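Cellulose 1,4-beta-cellobiosidase (Clostridium thermocellum, PDB 3ZQX) is a cellobiohydrolase that releases cellobiose from cellulose; the part crystallised is its module of the cellulose-binding family 3b. Local coordinates at residues Gln53-Tyr58 with Val100-Asp105; Ser34-Val39 with Phe83-Leu88. The protein carries 1 engineered substitution. All coordinates share one frame; numbering follows the deposited sequence.

Contact 1. Residues Gln53-Tyr58 with Val100-Asp105; sequences QFICYY and VIRYAD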
loop_
_atom_site.group_PDB
_atom_site.type_symbol
_atom_site.label_atom_id
_atom_site.label_comp_id
_atom_site.label_asym_id
_atom_site.label_seq_id
_atom_site.Cartn_x
_atom_site.Cartn_y
_atom_site.Cartn_z
ATOM N N GLN A 53 -7.835 -1.044 -10.845
ATOM C CA GLN A 53 -6.736 -0.228 -11.332
ATOM C C GLN A 53 -6.110 0.546 -10.187
ATOM O O GLN A 53 -6.809 1.068 -9.306
ATOM C CB GLN A 53 -7.259 0.760 -12.370
ATOM C CG GLN A 53 -7.955 0.076 -13.520
ATOM C CD GLN A 53 -8.551 1.056 -14.503
ATOM O OE1 GLN A 53 -8.819 2.213 -14.171
ATOM N NE2 GLN A 53 -8.771 0.594 -15.726
ATOM N N PHE A 54 -4.785 0.613 -10.206
ATOM C CA PHE A 54 -4.002 1.441 -9.295
ATOM C C PHE A 54 -3.514 2.674 -10.036
ATOM O O PHE A 54 -3.059 2.569 -11.180
ATOM C CB PHE A 54 -2.788 0.646 -8.818
ATOM C CG PHE A 54 -1.766 1.474 -8.082
ATOM C CD1 PHE A 54 -1.862 1.652 -6.720
ATOM C CD2 PHE A 54 -0.704 2.065 -8.752
ATOM C CE1 PHE A 54 -0.927 2.410 -6.031
ATOM C CE2 PHE A 54 0.234 2.821 -8.071
ATOM C CZ PHE A 54 0.121 2.992 -6.711
ATOM N N ILE A 55 -3.588 3.835 -9.388
ATOM C CA ILE A 55 -3.011 5.047 -9.949
ATOM C C ILE A 55 -2.288 5.823 -8.859
ATOM O O ILE A 55 -2.824 6.020 -7.758
ATOM C CB ILE A 55 -4.069 5.958 -10.595
ATOM C CG1 ILE A 55 -4.970 5.185 -11.565
ATOM C CG2 ILE A 55 -3.391 7.120 -11.312
ATOM C CD1 ILE A 55 -6.176 4.538 -10.918
ATOM N N CYS A 56 -1.061 6.240 -9.165
ATOM C CA CYS A 56 -0.273 7.092 -8.277
ATOM C C CYS A 56 -0.041 8.437 -8.952
ATOM O O CYS A 56 0.682 8.518 -9.948
ATOM C CB CYS A 56 1.077 6.454 -7.973
ATOM S SG CYS A 56 2.194 7.550 -7.080
ATOM N N TYR A 57 -0.645 9.485 -8.408
ATOM C CA TYR A 57 -0.511 10.817 -8.986
ATOM C C TYR A 57 0.809 11.480 -8.640
ATOM O O TYR A 57 1.225 12.392 -9.351
ATOM C CB TYR A 57 -1.699 11.720 -8.602
ATOM C CG TYR A 57 -2.986 11.248 -9.233
ATOM C CD1 TYR A 57 -3.148 11.282 -10.606
ATOM C CD2 TYR A 57 -4.021 10.732 -8.470
ATOM C CE1 TYR A 57 -4.300 10.837 -11.203
ATOM C CE2 TYR A 57 -5.187 10.278 -9.065
ATOM C CZ TYR A 57 -5.319 10.334 -10.431
ATOM O OH TYR A 57 -6.474 9.870 -11.024
ATOM N N TYR A 58 1.410 11.134 -7.503
ATOM C CA TYR A 58 2.757 11.598 -7.225
ATOM C C TYR A 58 3.500 10.683 -6.277
ATOM O O TYR A 58 2.927 10.224 -5.296
ATOM C CB TYR A 58 2.693 12.999 -6.626
ATOM C CG TYR A 58 4.045 13.496 -6.192
ATOM C CD1 TYR A 58 5.007 13.843 -7.131
ATOM C CD2 TYR A 58 4.373 13.588 -4.847
ATOM C CE1 TYR A 58 6.258 14.286 -6.740
ATOM C CE2 TYR A 58 5.618 14.031 -4.448
ATOM C CZ TYR A 58 6.554 14.371 -5.398
ATOM O OH TYR A 58 7.795 14.813 -5.005
ATOM N N VAL A 100 -4.454 5.554 -5.404
ATOM C CA VAL A 100 -5.873 5.424 -5.676
ATOM C C VAL A 100 -6.105 4.015 -6.207
ATOM O O VAL A 100 -5.322 3.520 -7.041
ATOM C CB VAL A 100 -6.325 6.445 -6.733
ATOM C CG1 VAL A 100 -7.663 6.049 -7.352
ATOM C CG2 VAL A 100 -6.398 7.839 -6.120
ATOM N N ILE A 101 -7.160 3.368 -5.715
ATOM C CA ILE A 101 -7.618 2.104 -6.277
ATOM C C ILE A 101 -9.039 2.313 -6.763
ATOM O O ILE A 101 -9.921 2.733 -5.996
ATOM C CB ILE A 101 -7.620 0.962 -5.239
ATOM C CG1 ILE A 101 -6.231 0.764 -4.630
ATOM C CG2 ILE A 101 -8.131 -0.332 -5.871
ATOM C CD1 ILE A 101 -6.248 -0.008 -3.333
ATOM N N ARG A 102 -9.270 2.052 -8.041
ATOM C CA ARG A 102 -10.588 2.244 -8.624
ATOM C C ARG A 102 -10.905 1.108 -9.574
ATOM O O ARG A 102 -10.047 0.280 -9.864
ATOM C CB ARG A 102 -10.681 3.592 -9.329
ATOM C CG ARG A 102 -9.782 3.762 -10.512
ATOM C CD ARG A 102 -9.960 5.211 -10.940
ATOM N NE ARG A 102 -9.094 5.625 -12.030
ATOM C CZ ARG A 102 -8.469 6.798 -12.082
ATOM N NH1 ARG A 102 -8.591 7.686 -11.096
ATOM N NH2 ARG A 102 -7.709 7.078 -13.124
ATOM N N TYR A 103 -12.151 1.042 -10.015
ATOM C CA TYR A 103 -12.559 0.092 -11.038
ATOM C C TYR A 103 -12.576 0.721 -12.427
ATOM O O TYR A 103 -12.900 1.901 -12.579
ATOM C CB TYR A 103 -13.952 -0.430 -10.726
ATOM C CG TYR A 103 -14.019 -1.355 -9.539
ATOM C CD1 TYR A 103 -13.690 -2.690 -9.671
ATOM C CD2 TYR A 103 -14.416 -0.897 -8.288
ATOM C CE1 TYR A 103 -13.757 -3.553 -8.597
ATOM C CE2 TYR A 103 -14.488 -1.752 -7.204
ATOM C CZ TYR A 103 -14.155 -3.078 -7.362
ATOM O OH TYR A 103 -14.222 -3.966 -6.313
ATOM N N ALA A 104 -12.245 -0.068 -13.447
ATOM C CA ALA A 104 -12.321 0.407 -14.827
ATOM C C ALA A 104 -13.704 0.945 -15.173
ATOM O O ALA A 104 -13.828 1.867 -15.975
ATOM C CB ALA A 104 -11.935 -0.704 -15.793
ATOM N N ASP A 105 -14.743 0.349 -14.603
ATOM C CA ASP A 105 -16.111 0.795 -14.851
ATOM C C ASP A 105 -16.629 1.805 -13.820
ATOM O O ASP A 105 -17.809 2.140 -13.818
ATOM C CB ASP A 105 -17.071 -0.385 -15.027
ATOM C CG ASP A 105 -17.297 -1.160 -13.749
ATOM O OD1 ASP A 105 -16.732 -0.771 -12.703
ATOM O OD2 ASP A 105 -18.038 -2.168 -13.795
HETATM O O HOH W 1 -11.132 3.771 -14.051
HETATM O O HOH W 2 -7.590 4.726 -14.569
#

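Contact 2. Residues Ser34-Val39 with Phe83-Leu88; sequences SLKDIV and FKDVKL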
loop_
_atom_site.group_PDB
_atom_site.type_symbol
_atom_site.label_atom_id
_atom_site.label_comp_id
_atom_site.label_asym_id
_atom_site.label_seq_id
_atom_site.Cartn_x
_atom_site.Cartn_y
_atom_site.Cartn_z
ATOM N N SER A 34 17.551 -2.284 -2.284
ATOM C CA SER A 34 16.788 -1.898 -3.456
ATOM C C SER A 34 15.310 -2.172 -3.202
ATOM O O SER A 34 14.946 -3.249 -2.714
ATOM C CB SER A 34 17.215 -2.683 -4.685
ATOM O OG SER A 34 16.341 -2.359 -5.751
ATOM N N LEU A 35 14.464 -1.209 -3.543
ATOM C CA LEU A 35 13.034 -1.413 -3.470
ATOM C C LEU A 35 12.566 -2.569 -4.347
ATOM O O LEU A 35 11.472 -3.091 -4.130
ATOM C CB LEU A 35 12.284 -0.129 -3.817
ATOM C CG LEU A 35 12.289 0.904 -2.691
ATOM C CD1 LEU A 35 12.029 2.297 -3.236
ATOM C CD2 LEU A 35 11.245 0.544 -1.646
ATOM N N LYS A 36 13.368 -2.996 -5.318
ATOM C CA LYS A 36 12.968 -4.136 -6.132
ATOM C C LYS A 36 12.758 -5.382 -5.275
ATOM O O LYS A 36 12.064 -6.314 -5.695
ATOM C CB LYS A 36 14.000 -4.422 -7.219
ATOM C CG LYS A 36 15.231 -5.149 -6.710
ATOM C CD LYS A 36 16.269 -5.336 -7.806
ATOM C CE LYS A 36 17.515 -6.023 -7.264
ATOM N NZ LYS A 36 17.197 -7.364 -6.691
ATOM N N ASP A 37 13.352 -5.393 -4.080
ATOM C CA ASP A 37 13.275 -6.537 -3.169
ATOM C C ASP A 37 12.154 -6.432 -2.131
ATOM O O ASP A 37 12.001 -7.327 -1.296
ATOM C CB ASP A 37 14.617 -6.734 -2.468
ATOM C CG ASP A 37 15.696 -7.152 -3.425
ATOM O OD1 ASP A 37 15.397 -7.931 -4.357
ATOM O OD2 ASP A 37 16.844 -6.697 -3.264
ATOM N N ILE A 38 11.369 -5.367 -2.191
ATOM C CA ILE A 38 10.339 -5.112 -1.187
ATOM C C ILE A 38 8.938 -5.187 -1.790
ATOM O O ILE A 38 8.706 -4.664 -2.883
ATOM C CB ILE A 38 10.593 -3.742 -0.515
ATOM C CG1 ILE A 38 11.898 -3.792 0.288
ATOM C CG2 ILE A 38 9.419 -3.329 0.354
ATOM C CD1 ILE A 38 12.428 -2.448 0.725
ATOM N N VAL A 39 8.027 -5.861 -1.092
ATOM C CA VAL A 39 6.641 -6.002 -1.508
ATOM C C VAL A 39 5.759 -5.364 -0.442
ATOM O O VAL A 39 5.884 -5.686 0.743
ATOM C CB VAL A 39 6.278 -7.495 -1.636
ATOM C CG1 VAL A 39 4.795 -7.675 -1.898
ATOM C CG2 VAL A 39 7.107 -8.163 -2.732
ATOM N N PHE A 83 8.364 -2.725 -6.998
ATOM C CA PHE A 83 9.141 -1.573 -7.413
ATOM C C PHE A 83 10.225 -1.990 -8.377
ATOM O O PHE A 83 10.724 -3.107 -8.336
ATOM C CB PHE A 83 9.816 -0.917 -6.198
ATOM C CG PHE A 83 8.845 -0.537 -5.114
ATOM C CD1 PHE A 83 8.474 -1.461 -4.149
ATOM C CD2 PHE A 83 8.293 0.729 -5.066
ATOM C CE1 PHE A 83 7.547 -1.128 -3.166
ATOM C CE2 PHE A 83 7.372 1.073 -4.082
ATOM C CZ PHE A 83 7.005 0.142 -3.134
ATOM N N LYS A 84 10.606 -1.059 -9.238
ATOM C CA LYS A 84 11.824 -1.193 -10.024
ATOM C C LYS A 84 13.029 -0.976 -9.110
ATOM O O LYS A 84 12.863 -0.771 -7.897
ATOM C CB LYS A 84 11.805 -0.194 -11.175
ATOM C CG LYS A 84 10.702 -0.491 -12.181
ATOM C CD LYS A 84 10.772 0.408 -13.394
ATOM C CE LYS A 84 9.613 0.125 -14.342
ATOM N NZ LYS A 84 9.555 1.139 -15.435
ATOM N N ASP A 85 14.238 -0.981 -9.678
ATOM C CA ASP A 85 15.419 -1.027 -8.822
ATOM C C ASP A 85 15.742 0.430 -8.511
ATOM O O ASP A 85 16.591 1.068 -9.134
ATOM C CB ASP A 85 16.557 -1.666 -9.667
ATOM C CG ASP A 85 17.868 -1.831 -8.911
ATOM O OD1 ASP A 85 17.910 -1.636 -7.688
ATOM O OD2 ASP A 85 18.878 -2.179 -9.557
ATOM N N VAL A 86 15.217 0.840 -7.361
ATOM C CA VAL A 86 15.367 2.179 -6.813
ATOM C C VAL A 86 15.950 1.936 -5.446
ATOM O O VAL A 86 15.382 1.187 -4.650
ATOM C CB VAL A 86 14.030 2.944 -6.679
ATOM C CG1 VAL A 86 14.240 4.243 -5.910
ATOM C CG2 VAL A 86 13.440 3.232 -8.052
ATOM N N LYS A 87 17.100 2.533 -5.187
ATOM C CA LYS A 87 17.792 2.305 -3.940
ATOM C C LYS A 87 17.136 3.105 -2.822
ATOM O O LYS A 87 16.779 4.283 -2.998
ATOM C CB LYS A 87 19.274 2.680 -4.085
ATOM C CG LYS A 87 19.952 2.146 -5.360
ATOM C CD LYS A 87 19.840 0.634 -5.498
ATOM C CE LYS A 87 20.679 0.128 -6.672
ATOM N NZ LYS A 87 20.579 -1.354 -6.836
ATOM N N LEU A 88 16.997 2.453 -1.672
ATOM C CA LEU A 88 16.427 3.019 -0.458
ATOM C C LEU A 88 17.452 2.866 0.664
ATOM O O LEU A 88 17.598 1.774 1.230
ATOM C CB LEU A 88 15.128 2.309 -0.083
ATOM C CG LEU A 88 14.497 2.780 1.229
ATOM C CD1 LEU A 88 14.053 4.236 1.122
ATOM C CD2 LEU A 88 13.341 1.877 1.626
HETATM O O HOH W 3 9.434 -5.032 -5.479
#

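Contact 1. Residues Gln53-Tyr58 with Val100-Asp105
Q53, F54 and I55 pair with R102, I101 and V100 as antiparallel strands of a beta-sandwich sheet. Four backbone bonds join the two hydrogen-bonded pairs, Q53 with R102 and I55 with V100. The face bearing Q53, I55, V100 and R102 is organised by the arginine. Its chain, extended from CG to NE (chi2 -175°, chi3 176°), brings NE and CZ against I55 CD1. I55 crosses it at about a right angle, with CD1 over one guanidinium face toward the rim, only 3.3 Å from R102 NE. R102 NH1 donates to Y57 OH at 3.0 Å, with the hydroxyl 16° out of the guanidinium plane, and also forms a salt bridge with E18. One water joins R102 NH2 to Q53 OE1, at 2.8 Å from each; a second links the same OE1 to the carbonyl of Y103. The amide's other end, Q53 NE2, bonds to Q51 and rests 3.4 Å from A104 CB. V100 CG2 comes obliquely to Y57 CE2 at 4.0 Å, while I55 CG2 lies over one face of that ring, toward its rim. F54 and I101 project from the other face of the sheet, where both touch L79 of the facing sheet, as core residues do in the beta-sandwich of family 3 modules.

Contact 2. Residues Ser34-Val39 with Phe83-Leu88
L35 and F83 meet CB to CB at 3.5 Å, and from there L35 CD2 reaches over the centre of the F83 ring, 4.2 Å from the centroid, in a CH-pi contact. The edge of that ring faces the carbonyl of I38, with F83 CD1 3.5 Å from I38 O. L35 CD1 touches V86 CG1 and L35 CG approaches L88 CB. The L35 amide fixes this placement with a nearly straight bond to V86 O (2.8 Å, 172°). Next to it S34 OG, anti to its backbone N (chi1 174°), donates to D85 OD1 at 2.6 Å, meeting the oxygen on its anti side and 32° out of the carboxylate plane. K87 NZ takes the syn side of the same oxygen at 2.8 Å; this salt bridge would favour a charged carboxylate. S34 OG in turn accepts the K36 amide at 3.1 Å. Alongside D85 lies the K36 chain, its NZ paired with D37. Farther out, a water accepts from F83 N, and I61 and L66 touch the F83 side chain. The ST turn at S34 leads from the short strand pair 33-34 and 87-88 into the 3-10 segment 35-37, and so to strand 38-43 of the five-stranded sheet.

From the N terminus the chain meets 34-39, then 53-58, 83-88 and 100-105, so the loops closed by the two contacts cross. Contact 2 opens first and closes at 83-88, after the chain has passed through strands 66-71 and 78-83; contact 1 opens within that span and closes at 100-105. Strands 38-43, 66-71 and 78-83 belong to the five-stranded sheet, whereas 52-55 and 97-103 belong to the other. Contact 1 therefore completes an edge of one sheet, and contact 2 ties the small pair 33-34 and 87-88 and the 3-10 turn to the ends of strands 38-43 and 78-83. Their centres lie 21 Å apart, but L66 packs against both F54 and F83.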